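Local coordinates for protein putative metal-dependent phosphoesterase (Bifidobacterium adolescentis, PDB 3O0F) that hydrolyses phosphoesters at a trinuclear iron-zinc centre of a PHP domain, binds adenosine monophosphate and may act as a 5'-3' exonuclease, at residues W15-H20 with L255-S260; A48-T53 with G73-A78; L88-D93 with V198-H203; S184-I189 with I223-D228. All blocks are in the same frame, centred on the assembly; numbering follows the deposited sequence.

Contact 1 of 4, residues W15-H20 with L255-S260; sequences WDIHCH and LVTGGS. With FE (Fe (III) ion), chain E.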
loop_
_atom_site.group_PDB
_atom_site.type_symbol
_atom_site.label_atom_id
_atom_site.label_comp_id
_atom_site.label_asym_id
_atom_site.label_seq_id
_atom_site.Cartn_x
_atom_site.Cartn_y
_atom_site.Cartn_z
ATOM N N TRP A 15 -7.761 -13.487 -5.513
ATOM C CA TRP A 15 -7.521 -12.137 -5.969
ATOM C C TRP A 15 -6.220 -11.649 -5.347
ATOM O O TRP A 15 -5.987 -11.913 -4.177
ATOM C CB TRP A 15 -8.640 -11.230 -5.468
ATOM C CG TRP A 15 -9.975 -11.435 -6.053
ATOM C CD1 TRP A 15 -10.712 -12.602 -6.120
ATOM C CD2 TRP A 15 -10.806 -10.406 -6.584
ATOM N NE1 TRP A 15 -11.947 -12.337 -6.696
ATOM C CE2 TRP A 15 -12.013 -11.008 -7.010
ATOM C CE3 TRP A 15 -10.635 -9.028 -6.760
ATOM C CZ2 TRP A 15 -13.048 -10.273 -7.573
ATOM C CZ3 TRP A 15 -11.659 -8.302 -7.326
ATOM C CH2 TRP A 15 -12.837 -8.915 -7.734
ATOM N N ASP A 16 -5.426 -10.866 -6.076
ATOM C CA ASP A 16 -4.294 -10.181 -5.464
ATOM C C ASP A 16 -4.750 -8.747 -5.144
ATOM O O ASP A 16 -4.911 -7.928 -6.060
ATOM C CB ASP A 16 -3.093 -10.167 -6.413
ATOM C CG ASP A 16 -1.842 -9.572 -5.771
ATOM O OD1 ASP A 16 -1.939 -8.990 -4.692
ATOM O OD2 ASP A 16 -0.740 -9.726 -6.319
ATOM N N ILE A 17 -4.983 -8.435 -3.867
ATOM C CA ILE A 17 -5.604 -7.132 -3.554
ATOM C C ILE A 17 -4.624 -6.064 -3.054
ATOM O O ILE A 17 -5.027 -5.055 -2.493
ATOM C CB ILE A 17 -6.838 -7.271 -2.612
ATOM C CG1 ILE A 17 -6.439 -7.633 -1.194
ATOM C CG2 ILE A 17 -7.828 -8.269 -3.180
ATOM C CD1 ILE A 17 -7.619 -7.713 -0.275
ATOM N N HIS A 18 -3.330 -6.305 -3.254
ATOM C CA HIS A 18 -2.286 -5.402 -2.781
ATOM C C HIS A 18 -1.246 -5.130 -3.890
ATOM O O HIS A 18 -0.183 -5.753 -3.905
ATOM C CB HIS A 18 -1.622 -6.046 -1.583
ATOM C CG HIS A 18 -0.837 -5.103 -0.737
ATOM N ND1 HIS A 18 -0.515 -5.386 0.583
ATOM C CD2 HIS A 18 -0.272 -3.903 -1.025
ATOM C CE1 HIS A 18 0.186 -4.375 1.072
ATOM N NE2 HIS A 18 0.346 -3.470 0.118
ATOM N N CYS A 19 -1.561 -4.216 -4.803
ATOM C CA CYS A 19 -0.729 -3.964 -5.997
ATOM C C CYS A 19 -0.564 -2.454 -6.189
ATOM O O CYS A 19 -1.543 -1.707 -6.072
ATOM C CB CYS A 19 -1.347 -4.575 -7.247
ATOM S SG CYS A 19 -1.767 -6.315 -7.095
ATOM N N HIS A 20 0.684 -2.023 -6.423
ATOM C CA HIS A 20 1.056 -0.626 -6.626
ATOM C C HIS A 20 1.432 -0.334 -8.088
ATOM O O HIS A 20 1.936 -1.214 -8.784
ATOM C CB HIS A 20 2.235 -0.292 -5.717
ATOM C CG HIS A 20 1.914 -0.409 -4.267
ATOM N ND1 HIS A 20 1.557 0.661 -3.499
ATOM C CD2 HIS A 20 1.876 -1.488 -3.446
ATOM C CE1 HIS A 20 1.302 0.258 -2.269
ATOM N NE2 HIS A 20 1.473 -1.041 -2.214
ATOM N N LEU A 255 -11.968 -10.361 8.656
ATOM C CA LEU A 255 -11.536 -10.837 7.357
ATOM C C LEU A 255 -10.015 -11.089 7.304
ATOM O O LEU A 255 -9.226 -10.383 7.934
ATOM C CB LEU A 255 -11.883 -9.794 6.277
ATOM C CG LEU A 255 -13.346 -9.383 6.237
ATOM C CD1 LEU A 255 -13.474 -8.183 5.299
ATOM C CD2 LEU A 255 -14.206 -10.638 5.864
ATOM N N VAL A 256 -9.622 -12.113 6.543
ATOM C CA VAL A 256 -8.218 -12.462 6.382
ATOM C C VAL A 256 -7.889 -12.299 4.905
ATOM O O VAL A 256 -8.556 -12.915 4.058
ATOM C CB VAL A 256 -7.966 -13.898 6.844
ATOM C CG1 VAL A 256 -6.519 -14.339 6.498
ATOM C CG2 VAL A 256 -8.271 -14.018 8.330
ATOM N N THR A 257 -6.893 -11.471 4.613
ATOM C CA THR A 257 -6.500 -11.159 3.249
ATOM C C THR A 257 -5.051 -11.574 2.947
ATOM O O THR A 257 -4.285 -11.977 3.828
ATOM C CB THR A 257 -6.742 -9.655 2.913
ATOM O OG1 THR A 257 -5.741 -8.811 3.518
ATOM C CG2 THR A 257 -8.138 -9.192 3.365
ATOM N N GLY A 258 -4.739 -11.567 1.660
ATOM C CA GLY A 258 -3.413 -11.799 1.159
ATOM C C GLY A 258 -3.213 -10.937 -0.092
ATOM O O GLY A 258 -4.167 -10.549 -0.785
ATOM N N GLY A 259 -1.963 -10.634 -0.386
ATOM C CA GLY A 259 -1.624 -9.893 -1.574
ATOM C C GLY A 259 -0.121 -9.916 -1.777
ATOM O O GLY A 259 0.613 -10.289 -0.876
ATOM N N SER A 260 0.326 -9.505 -2.958
ATOM C CA SER A 260 1.735 -9.611 -3.334
ATOM C C SER A 260 2.564 -8.422 -2.898
ATOM O O SER A 260 3.757 -8.575 -2.699
ATOM C CB SER A 260 1.874 -9.744 -4.830
ATOM O OG SER A 260 1.324 -8.610 -5.486
HETATM FE FE FE E . 1.986 -2.026 -0.204
HETATM O O HOH W 1 2.712 -2.726 1.618
#
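Two hydrogen bonds tie the carboxylate of D16 to S260. With CG anti to its backbone N (chi1 -175°), D16 sends both oxygens to the same residue. S260 N donates to OD1 of D16 at 2.9 Å from above the carboxylate plane, while S260 OG gives its proton to the syn lone pair of D16 OD2 at a very short 2.5 Å. OD2 also accepts from G272 N, and the amide of W262 bonds S260 OG, so both polar ends are held by more than one partner. H18 N adds a weak bond to OD1 of D16, 3.3 Å long.

Packing is close where the glycines pass. CB of H18 rests on CA of G259 at 3.8 Å, and a side chain at G259 would clash with that CB. I17 runs nearly perpendicular to T257, its CD1 3.8 Å from T257 CB. The buried amide of I17 has no partner in the model.

Metal binding follows at the end of 15-20, whose HxH motif is a hallmark of PHP enzymes. NE2 of H18 (2.2 Å) and NE2 of H20 (2.3 Å) bind one iron, together with a water, E75 and D261. E231 accepts from H18 ND1; with the iron bond at NE2, this fixes the ring's rotation, and it would probably make H18 a stronger ligand.

Strands 15-19 and 255-258 are the outermost of the seven-stranded sheet, yet they approach each other at 77°, a crossing that brings the ends of the sheet together as in a distorted barrel. Helix 278-287 covers W15 and L255, and helix 239-252 packs on V256.

Contact 2 of 4, residues A48-T53 with G73-A78; sequences ADHDTT and GTEITA. With ZN (zinc ion), chain C; FE (Fe (III) ion), chain D; FE (Fe (III) ion), chain E.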
loop_
_atom_site.group_PDB
_atom_site.type_symbol
_atom_site.label_atom_id
_atom_site.label_comp_id
_atom_site.label_asym_id
_atom_site.label_seq_id
_atom_site.Cartn_x
_atom_site.Cartn_y
_atom_site.Cartn_z
ATOM N N ALA A 48 -3.979 -0.445 -5.143
ATOM C CA ALA A 48 -3.839 -0.026 -3.724
ATOM C C ALA A 48 -2.695 0.940 -3.569
ATOM O O ALA A 48 -1.872 0.799 -2.664
ATOM C CB ALA A 48 -3.618 -1.250 -2.809
ATOM N N ASP A 49 -2.608 1.922 -4.459
ATOM C CA ASP A 49 -1.533 2.893 -4.335
ATOM C C ASP A 49 -1.536 3.690 -3.013
ATOM O O ASP A 49 -2.578 3.862 -2.381
ATOM C CB ASP A 49 -1.555 3.867 -5.520
ATOM C CG ASP A 49 -1.105 3.207 -6.814
ATOM O OD1 ASP A 49 0.038 2.686 -6.820
ATOM O OD2 ASP A 49 -1.888 3.213 -7.791
ATOM N N HIS A 50 -0.358 4.183 -2.633
ATOM C CA HIS A 50 -0.149 4.924 -1.382
ATOM C C HIS A 50 -0.893 6.262 -1.409
ATOM O O HIS A 50 -0.700 7.042 -2.328
ATOM C CB HIS A 50 1.338 5.214 -1.200
ATOM C CG HIS A 50 2.163 3.994 -1.027
ATOM N ND1 HIS A 50 2.272 3.351 0.186
ATOM C CD2 HIS A 50 2.917 3.288 -1.904
ATOM C CE1 HIS A 50 3.043 2.290 0.044
ATOM N NE2 HIS A 50 3.465 2.247 -1.203
ATOM N N ASP A 51 -1.765 6.480 -0.423
ATOM C CA ASP A 51 -2.374 7.802 -0.117
ATOM C C ASP A 51 -3.055 8.524 -1.308
ATOM O O ASP A 51 -2.921 9.731 -1.474
ATOM C CB ASP A 51 -1.307 8.679 0.539
ATOM C CG ASP A 51 -0.656 7.991 1.719
ATOM O OD1 ASP A 51 -1.408 7.613 2.643
ATOM O OD2 ASP A 51 0.589 7.806 1.735
ATOM N N THR A 52 -3.739 7.752 -2.153
ATOM C CA THR A 52 -4.325 8.278 -3.380
ATOM C C THR A 52 -5.390 7.353 -3.976
ATOM O O THR A 52 -5.378 6.125 -3.764
ATOM C CB THR A 52 -3.229 8.514 -4.467
ATOM O OG1 THR A 52 -3.768 9.286 -5.556
ATOM C CG2 THR A 52 -2.654 7.154 -4.996
ATOM N N THR A 53 -6.274 7.964 -4.772
ATOM C CA THR A 53 -7.167 7.240 -5.700
ATOM C C THR A 53 -6.892 7.633 -7.145
ATOM O O THR A 53 -7.726 7.417 -8.027
ATOM C CB THR A 53 -8.646 7.587 -5.390
ATOM O OG1 THR A 53 -8.834 9.008 -5.546
ATOM C CG2 THR A 53 -8.973 7.191 -3.974
ATOM N N GLY A 73 -8.864 0.375 -4.262
ATOM C CA GLY A 73 -8.250 0.476 -2.958
ATOM C C GLY A 73 -7.142 1.502 -2.851
ATOM O O GLY A 73 -6.739 2.137 -3.821
ATOM N N THR A 74 -6.662 1.676 -1.635
ATOM C CA THR A 74 -5.611 2.666 -1.341
ATOM C C THR A 74 -4.822 2.129 -0.158
ATOM O O THR A 74 -5.410 1.567 0.763
ATOM C CB THR A 74 -6.204 4.007 -0.933
ATOM O OG1 THR A 74 -6.919 4.588 -2.015
ATOM C CG2 THR A 74 -5.088 4.983 -0.465
ATOM N N GLU A 75 -3.504 2.291 -0.145
ATOM C CA GLU A 75 -2.725 1.935 1.041
ATOM C C GLU A 75 -2.422 3.242 1.779
ATOM O O GLU A 75 -1.767 4.144 1.265
ATOM C CB GLU A 75 -1.431 1.181 0.684
ATOM C CG GLU A 75 -0.670 0.842 1.920
ATOM C CD GLU A 75 0.475 -0.151 1.713
ATOM O OE1 GLU A 75 0.812 -0.402 0.591
ATOM O OE2 GLU A 75 0.955 -0.743 2.705
ATOM N N ILE A 76 -2.950 3.351 2.984
ATOM C CA ILE A 76 -2.890 4.598 3.715
ATOM C C ILE A 76 -1.753 4.515 4.721
ATOM O O ILE A 76 -1.705 3.590 5.560
ATOM C CB ILE A 76 -4.212 4.892 4.461
ATOM C CG1 ILE A 76 -5.384 4.838 3.476
ATOM C CG2 ILE A 76 -4.140 6.270 5.184
ATOM C CD1 ILE A 76 -6.757 4.993 4.116
ATOM N N THR A 77 -0.888 5.521 4.663
ATOM C CA THR A 77 0.227 5.647 5.600
ATOM C C THR A 77 -0.293 6.138 6.959
ATOM O O THR A 77 -1.001 7.134 7.025
ATOM C CB THR A 77 1.254 6.706 5.035
ATOM O OG1 THR A 77 1.508 6.452 3.651
ATOM C CG2 THR A 77 2.601 6.698 5.788
ATOM N N ALA A 78 0.050 5.445 8.031
ATOM C CA ALA A 78 -0.455 5.764 9.327
ATOM C C ALA A 78 0.580 5.426 10.414
ATOM O O ALA A 78 1.620 4.832 10.127
ATOM C CB ALA A 78 -1.815 5.048 9.580
HETATM ZN ZN ZN C . 4.686 0.823 -2.196
HETATM FE FE FE D . 3.000 -1.327 3.029
HETATM FE FE FE E . 1.986 -2.026 -0.204
HETATM O O HOH W 2 1.019 4.017 2.367
HETATM O O HOH W 3 -2.034 8.977 5.078
HETATM O O HOH W 4 -5.034 3.773 -5.137
HETATM O O HOH W 1 2.712 -2.726 1.618
#
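The imidazole of H50 and the carboxylate of E75 run alongside each other in the same direction, the ring only 15° from the plane of the carboxylate; CE1 of H50 is 3.5 Å from OE1 of E75. In the ring plane, at its edge, ND1 of H50 donates to water 2, which in turn donates to E75 O and T77 OG1. Together with the zinc bond of H50 NE2 (2.1 Å), made alongside D25 and H263, this holds the ring's rotation. The E75 carboxylate, carried on an extended chain, bridges both irons: OE1 to the one shared with H18, H20 and D261, OE2 to the one shared with H86 and H203. This is the trinuclear site of the PHP fold, where the ligands come from strands of the barrel and from the loops that follow them. Here loop 48-53 is bound to 73-78 of strand 70-80 by E75 N to D49 O and D51 N to E75 O, both 2.9 Å. D51 then reaches T77 with both oxygens through their syn lone pairs: T77 N donates to OD1 almost straight (3.0 Å, 174°), and T77 OG1 to OD2 at 2.5 Å. R110, an AMP ligand, forms a salt bridge with OD2. An alanine at D51 would remove both carboxylate bonds to T77 and would probably leave R110 less firmly positioned. Farther along, T74 OG1 donates to T52 O at 2.8 Å and also bonds Y92 OH, while water 4 links T52 O with G73 O.

Contact 3 of 4, residues L88-D93 with V198-H203; sequences LAFQYD and VVVAAH. With FE (Fe (III) ion), chain D.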
loop_
_atom_site.group_PDB
_atom_site.type_symbol
_atom_site.label_atom_id
_atom_site.label_comp_id
_atom_site.label_asym_id
_atom_site.label_seq_id
_atom_site.Cartn_x
_atom_site.Cartn_y
_atom_site.Cartn_z
ATOM N N LEU A 88 -4.832 -0.836 4.416
ATOM C CA LEU A 88 -5.446 -1.007 3.111
ATOM C C LEU A 88 -6.936 -0.642 3.265
ATOM O O LEU A 88 -7.602 -1.135 4.187
ATOM C CB LEU A 88 -5.289 -2.467 2.676
ATOM C CG LEU A 88 -3.889 -2.982 2.352
ATOM C CD1 LEU A 88 -3.932 -4.493 2.217
ATOM C CD2 LEU A 88 -3.288 -2.372 1.092
ATOM N N ALA A 89 -7.418 0.221 2.371
ATOM C CA ALA A 89 -8.784 0.756 2.387
ATOM C C ALA A 89 -9.409 0.437 1.063
ATOM O O ALA A 89 -8.867 0.797 0.028
ATOM C CB ALA A 89 -8.773 2.248 2.579
ATOM N N PHE A 90 -10.509 -0.294 1.081
ATOM C CA PHE A 90 -11.136 -0.697 -0.172
ATOM C C PHE A 90 -12.587 -0.201 -0.247
ATOM O O PHE A 90 -13.303 -0.146 0.775
ATOM C CB PHE A 90 -11.174 -2.217 -0.290
ATOM C CG PHE A 90 -9.817 -2.854 -0.323
ATOM C CD1 PHE A 90 -9.043 -2.797 -1.479
ATOM C CD2 PHE A 90 -9.321 -3.489 0.795
ATOM C CE1 PHE A 90 -7.752 -3.359 -1.495
ATOM C CE2 PHE A 90 -8.065 -4.100 0.775
ATOM C CZ PHE A 90 -7.288 -4.016 -0.370
ATOM N N GLN A 91 -13.006 0.068 -1.475
ATOM C CA GLN A 91 -14.420 0.293 -1.809
ATOM C C GLN A 91 -15.073 1.359 -0.956
ATOM O O GLN A 91 -16.138 1.148 -0.365
ATOM C CB GLN A 91 -15.195 -1.040 -1.754
ATOM C CG GLN A 91 -14.654 -2.083 -2.787
ATOM C CD GLN A 91 -14.920 -1.688 -4.236
ATOM O OE1 GLN A 91 -13.989 -1.549 -5.034
ATOM N NE2 GLN A 91 -16.205 -1.523 -4.588
ATOM N N TYR A 92 -14.429 2.513 -0.890
ATOM C CA TYR A 92 -14.973 3.675 -0.168
ATOM C C TYR A 92 -15.311 4.771 -1.162
ATOM O O TYR A 92 -14.845 4.744 -2.307
ATOM C CB TYR A 92 -13.990 4.171 0.880
ATOM C CG TYR A 92 -12.683 4.608 0.331
ATOM C CD1 TYR A 92 -12.483 5.908 -0.078
ATOM C CD2 TYR A 92 -11.631 3.712 0.221
ATOM C CE1 TYR A 92 -11.276 6.320 -0.574
ATOM C CE2 TYR A 92 -10.408 4.102 -0.293
ATOM C CZ TYR A 92 -10.229 5.399 -0.676
ATOM O OH TYR A 92 -9.022 5.778 -1.184
ATOM N N ASP A 93 -16.110 5.744 -0.738
ATOM C CA ASP A 93 -16.461 6.880 -1.606
ATOM C C ASP A 93 -15.266 7.796 -1.865
ATOM O O ASP A 93 -14.802 8.484 -0.965
ATOM C CB ASP A 93 -17.621 7.658 -1.000
ATOM C CG ASP A 93 -17.930 8.948 -1.730
ATOM O OD1 ASP A 93 -17.368 9.211 -2.843
ATOM O OD2 ASP A 93 -18.709 9.731 -1.123
ATOM N N VAL A 198 -13.860 -0.384 3.617
ATOM C CA VAL A 198 -13.432 -1.563 4.332
ATOM C C VAL A 198 -11.960 -1.343 4.587
ATOM O O VAL A 198 -11.176 -1.026 3.678
ATOM C CB VAL A 198 -13.698 -2.853 3.498
ATOM C CG1 VAL A 198 -13.178 -4.158 4.206
ATOM C CG2 VAL A 198 -15.183 -2.939 3.180
ATOM N N VAL A 199 -11.565 -1.550 5.827
ATOM C CA VAL A 199 -10.196 -1.261 6.249
ATOM C C VAL A 199 -9.492 -2.505 6.814
ATOM O O VAL A 199 -10.024 -3.239 7.662
ATOM C CB VAL A 199 -10.132 -0.005 7.223
ATOM C CG1 VAL A 199 -10.950 -0.226 8.451
ATOM C CG2 VAL A 199 -8.678 0.311 7.563
ATOM N N VAL A 200 -8.273 -2.731 6.344
ATOM C CA VAL A 200 -7.494 -3.951 6.673
ATOM C C VAL A 200 -6.082 -3.505 7.101
ATOM O O VAL A 200 -5.511 -2.674 6.440
ATOM C CB VAL A 200 -7.428 -4.874 5.419
ATOM C CG1 VAL A 200 -6.424 -6.057 5.616
ATOM C CG2 VAL A 200 -8.848 -5.349 4.997
ATOM N N ALA A 201 -5.536 -4.040 8.199
ATOM C CA ALA A 201 -4.155 -3.745 8.603
ATOM C C ALA A 201 -3.198 -4.555 7.671
ATOM O O ALA A 201 -3.311 -5.770 7.561
ATOM C CB ALA A 201 -3.933 -4.114 10.116
ATOM N N ALA A 202 -2.323 -3.841 6.961
ATOM C CA ALA A 202 -1.369 -4.428 5.990
ATOM C C ALA A 202 -0.107 -4.993 6.697
ATOM O O ALA A 202 0.358 -4.418 7.670
ATOM C CB ALA A 202 -0.940 -3.380 4.952
ATOM N N HIS A 203 0.367 -6.140 6.214
ATOM C CA HIS A 203 1.584 -6.875 6.676
ATOM C C HIS A 203 1.928 -6.591 8.163
ATOM O O HIS A 203 3.007 -6.075 8.485
ATOM C CB HIS A 203 2.772 -6.536 5.733
ATOM C CG HIS A 203 2.901 -5.071 5.416
ATOM N ND1 HIS A 203 3.271 -4.132 6.364
ATOM C CD2 HIS A 203 2.704 -4.379 4.264
ATOM C CE1 HIS A 203 3.286 -2.925 5.814
ATOM N NE2 HIS A 203 2.939 -3.047 4.544
HETATM FE FE FE D . 3.000 -1.327 3.029
HETATM O O HOH W 1 2.712 -2.726 1.618
#
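L88 and V200 sit next to each other on one face of the sheet, as an antiparallel hydrogen-bonded pair, with L88 CB 4.2 Å from V200 CB. F90 and V198 form the next such pair and point to the same side of the sheet, whereas A89 and V199, the non-hydrogen-bonded pair between them, point to the opposite side. L88, its CG anti to the carbonyl carbon (chi1 -68°), sets CG against CB of A202 at 4.0 Å. The F90 ring is turned so that V200 CG2 lies at its edge, near the ring plane, a loose contact with CE2 at 4.5 Å. Four backbone hydrogen bonds hold this register. L88 N to V200 O and V200 N to L88 O, each 2.8 Å, run nearly along the C=O axis; F90 and V198 exchange the other two in the carbonyl plane.

Farther along, A202 CB lies 3.8 Å above one face of the H203 ring, displaced toward its rim. NE2 of H203 binds an iron at 2.3 Å, completing with E75 and H86 the protein ligands of that metal, so the segment that pairs with 88-90 ends at the metal site.

Strand 83-90 runs between 70-80 and 198-201 in the mixed sheet. Helix 185-194 packs over A89 and V199, while helix 278-287 meets F90 and V198.

Contact 4 of 4, residues S184-I189 with I223-D228; sequences STHEVI and IADGLD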
loop_
_atom_site.group_PDB
_atom_site.type_symbol
_atom_site.label_atom_id
_atom_site.label_comp_id
_atom_site.label_asym_id
_atom_site.label_seq_id
_atom_site.Cartn_x
_atom_site.Cartn_y
_atom_site.Cartn_z
ATOM N N SER A 184 -2.992 9.161 12.666
ATOM C CA SER A 184 -3.064 7.977 13.503
ATOM C C SER A 184 -3.962 6.913 12.860
ATOM O O SER A 184 -4.828 7.213 12.025
ATOM C CB SER A 184 -3.613 8.314 14.873
ATOM O OG SER A 184 -4.997 8.612 14.737
ATOM N N THR A 185 -3.733 5.669 13.254
ATOM C CA THR A 185 -4.590 4.554 12.846
ATOM C C THR A 185 -6.046 4.787 13.272
ATOM O O THR A 185 -6.933 4.455 12.516
ATOM C CB THR A 185 -4.108 3.220 13.407
ATOM O OG1 THR A 185 -3.958 3.320 14.827
ATOM C CG2 THR A 185 -2.761 2.826 12.764
ATOM N N HIS A 186 -6.280 5.395 14.430
ATOM C CA HIS A 186 -7.656 5.668 14.864
ATOM C C HIS A 186 -8.358 6.669 13.938
ATOM O O HIS A 186 -9.548 6.523 13.646
ATOM C CB HIS A 186 -7.687 6.185 16.301
ATOM C CG HIS A 186 -6.792 5.417 17.227
ATOM N ND1 HIS A 186 -6.902 4.053 17.402
ATOM C CD2 HIS A 186 -5.772 5.822 18.021
ATOM C CE1 HIS A 186 -5.979 3.648 18.260
ATOM N NE2 HIS A 186 -5.279 4.702 18.647
ATOM N N GLU A 187 -7.616 7.669 13.478
ATOM C CA GLU A 187 -8.150 8.631 12.543
ATOM C C GLU A 187 -8.380 7.994 11.190
ATOM O O GLU A 187 -9.431 8.209 10.592
ATOM C CB GLU A 187 -7.256 9.862 12.332
ATOM C CG GLU A 187 -7.983 10.809 11.368
ATOM C CD GLU A 187 -7.274 12.082 10.991
ATOM O OE1 GLU A 187 -6.064 12.229 11.289
ATOM O OE2 GLU A 187 -7.975 12.936 10.385
ATOM N N VAL A 188 -7.417 7.235 10.700
ATOM C CA VAL A 188 -7.572 6.534 9.398
ATOM C C VAL A 188 -8.775 5.592 9.404
ATOM O O VAL A 188 -9.614 5.617 8.483
ATOM C CB VAL A 188 -6.277 5.810 9.011
ATOM C CG1 VAL A 188 -6.519 4.795 7.836
ATOM C CG2 VAL A 188 -5.182 6.870 8.641
ATOM N N ILE A 189 -8.912 4.790 10.450
ATOM C CA ILE A 189 -10.055 3.878 10.508
ATOM C C ILE A 189 -11.408 4.607 10.529
ATOM O O ILE A 189 -12.341 4.215 9.808
ATOM C CB ILE A 189 -9.966 2.885 11.664
ATOM C CG1 ILE A 189 -8.794 1.915 11.442
ATOM C CG2 ILE A 189 -11.267 2.082 11.767
ATOM C CD1 ILE A 189 -8.420 1.147 12.693
ATOM N N ILE A 223 -9.602 -2.817 16.279
ATOM C CA ILE A 223 -10.814 -3.614 16.103
ATOM C C ILE A 223 -12.023 -2.840 16.680
ATOM O O ILE A 223 -13.056 -2.730 16.015
ATOM C CB ILE A 223 -10.683 -5.038 16.718
ATOM C CG1 ILE A 223 -9.674 -5.898 15.914
ATOM C CG2 ILE A 223 -12.046 -5.749 16.830
ATOM C CD1 ILE A 223 -9.185 -7.220 16.653
ATOM N N ALA A 224 -11.889 -2.295 17.900
ATOM C CA ALA A 224 -12.958 -1.459 18.501
ATOM C C ALA A 224 -13.275 -0.200 17.664
ATOM O O ALA A 224 -14.389 0.257 17.689
ATOM C CB ALA A 224 -12.588 -1.064 19.948
ATOM N N ASP A 225 -12.292 0.368 16.961
ATOM C CA ASP A 225 -12.486 1.539 16.087
ATOM C C ASP A 225 -13.308 1.217 14.822
ATOM O O ASP A 225 -13.796 2.140 14.185
ATOM C CB ASP A 225 -11.152 2.101 15.583
ATOM C CG ASP A 225 -10.259 2.695 16.680
ATOM O OD1 ASP A 225 -10.761 3.086 17.772
ATOM O OD2 ASP A 225 -9.017 2.767 16.403
ATOM N N GLY A 226 -13.414 -0.072 14.468
ATOM C CA GLY A 226 -14.035 -0.562 13.210
ATOM C C GLY A 226 -13.138 -1.316 12.204
ATOM O O GLY A 226 -13.535 -1.511 11.072
ATOM N N LEU A 227 -11.940 -1.767 12.595
ATOM C CA LEU A 227 -11.057 -2.531 11.679
ATOM C C LEU A 227 -11.770 -3.750 11.133
ATOM O O LEU A 227 -12.325 -4.549 11.882
ATOM C CB LEU A 227 -9.738 -2.938 12.361
ATOM C CG LEU A 227 -8.722 -3.673 11.480
ATOM C CD1 LEU A 227 -8.046 -2.697 10.471
ATOM C CD2 LEU A 227 -7.642 -4.352 12.373
ATOM N N ASP A 228 -11.763 -3.918 9.814
ATOM C CA ASP A 228 -12.473 -5.042 9.221
ATOM C C ASP A 228 -11.620 -6.304 9.123
ATOM O O ASP A 228 -12.152 -7.409 9.118
ATOM C CB ASP A 228 -12.959 -4.670 7.831
ATOM C CG ASP A 228 -14.009 -3.588 7.854
ATOM O OD1 ASP A 228 -15.179 -3.954 8.043
ATOM O OD2 ASP A 228 -13.655 -2.390 7.643
#
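A capped helix start meets a Schellman-terminated helix end here: S184 OG caps helix 185-194 by accepting from E187 N, and G226 with its positive phi closes helix 216-225. The joint rests on D225, whose CG is anti to its carbonyl carbon (chi1 -66°). CB of D225 packs against I189, 3.8 Å from CG2 and 4.1 Å from CD1; D225 and I189 lie roughly perpendicular. CG then turns the carboxylate toward H186, and in the conformer given, OD2 at the tip accepts from H186 ND1 at 2.7 Å through its syn lone pair. The donor is well directed (N-H...O 164°): OD2 lies in the imidazole plane at the ring edge, though the carboxylate plane stands 86° to the ring. A leucine at D225 would lose the acceptor for H186 ND1 and would probably loosen the link between the two helices at this partly exposed spot. Deeper in, I189 continues the apolar contact, its CD1 4.3 Å from L227 CB. L227 also leans on M87 of strand 83-90, so the contact joins the start of helix 185-194 to the end of helix 216-225 beside the sheet, away from the metals. I189 CG2 also sits over the turn itself, 3.5 Å from D225 O.

In the fold
Contacts 1, 2 and 3 all reach the seven-stranded mixed sheet, contacts 2 and 3 through the neighbouring strands 70-80 and 83-90. Contact 1 joins segments whose nearest ends are 235 residues apart and encloses the other three along the chain; contact 2 closes before contact 3 opens, and contacts 3 and 4 interleave. The centres of contacts 2 and 3 are about 9 Å apart, and those of contacts 1 and 3 about 10 Å. The first three meet at the metals, where water 1 is common to all. Contact 4, about 19 Å from contact 1 between centres, lies farther from the chain's centre, where helices 185-194 and 216-225 meet, and D228 bonds both V199 and L255. Residues distant in sequence thus build one trinuclear centre.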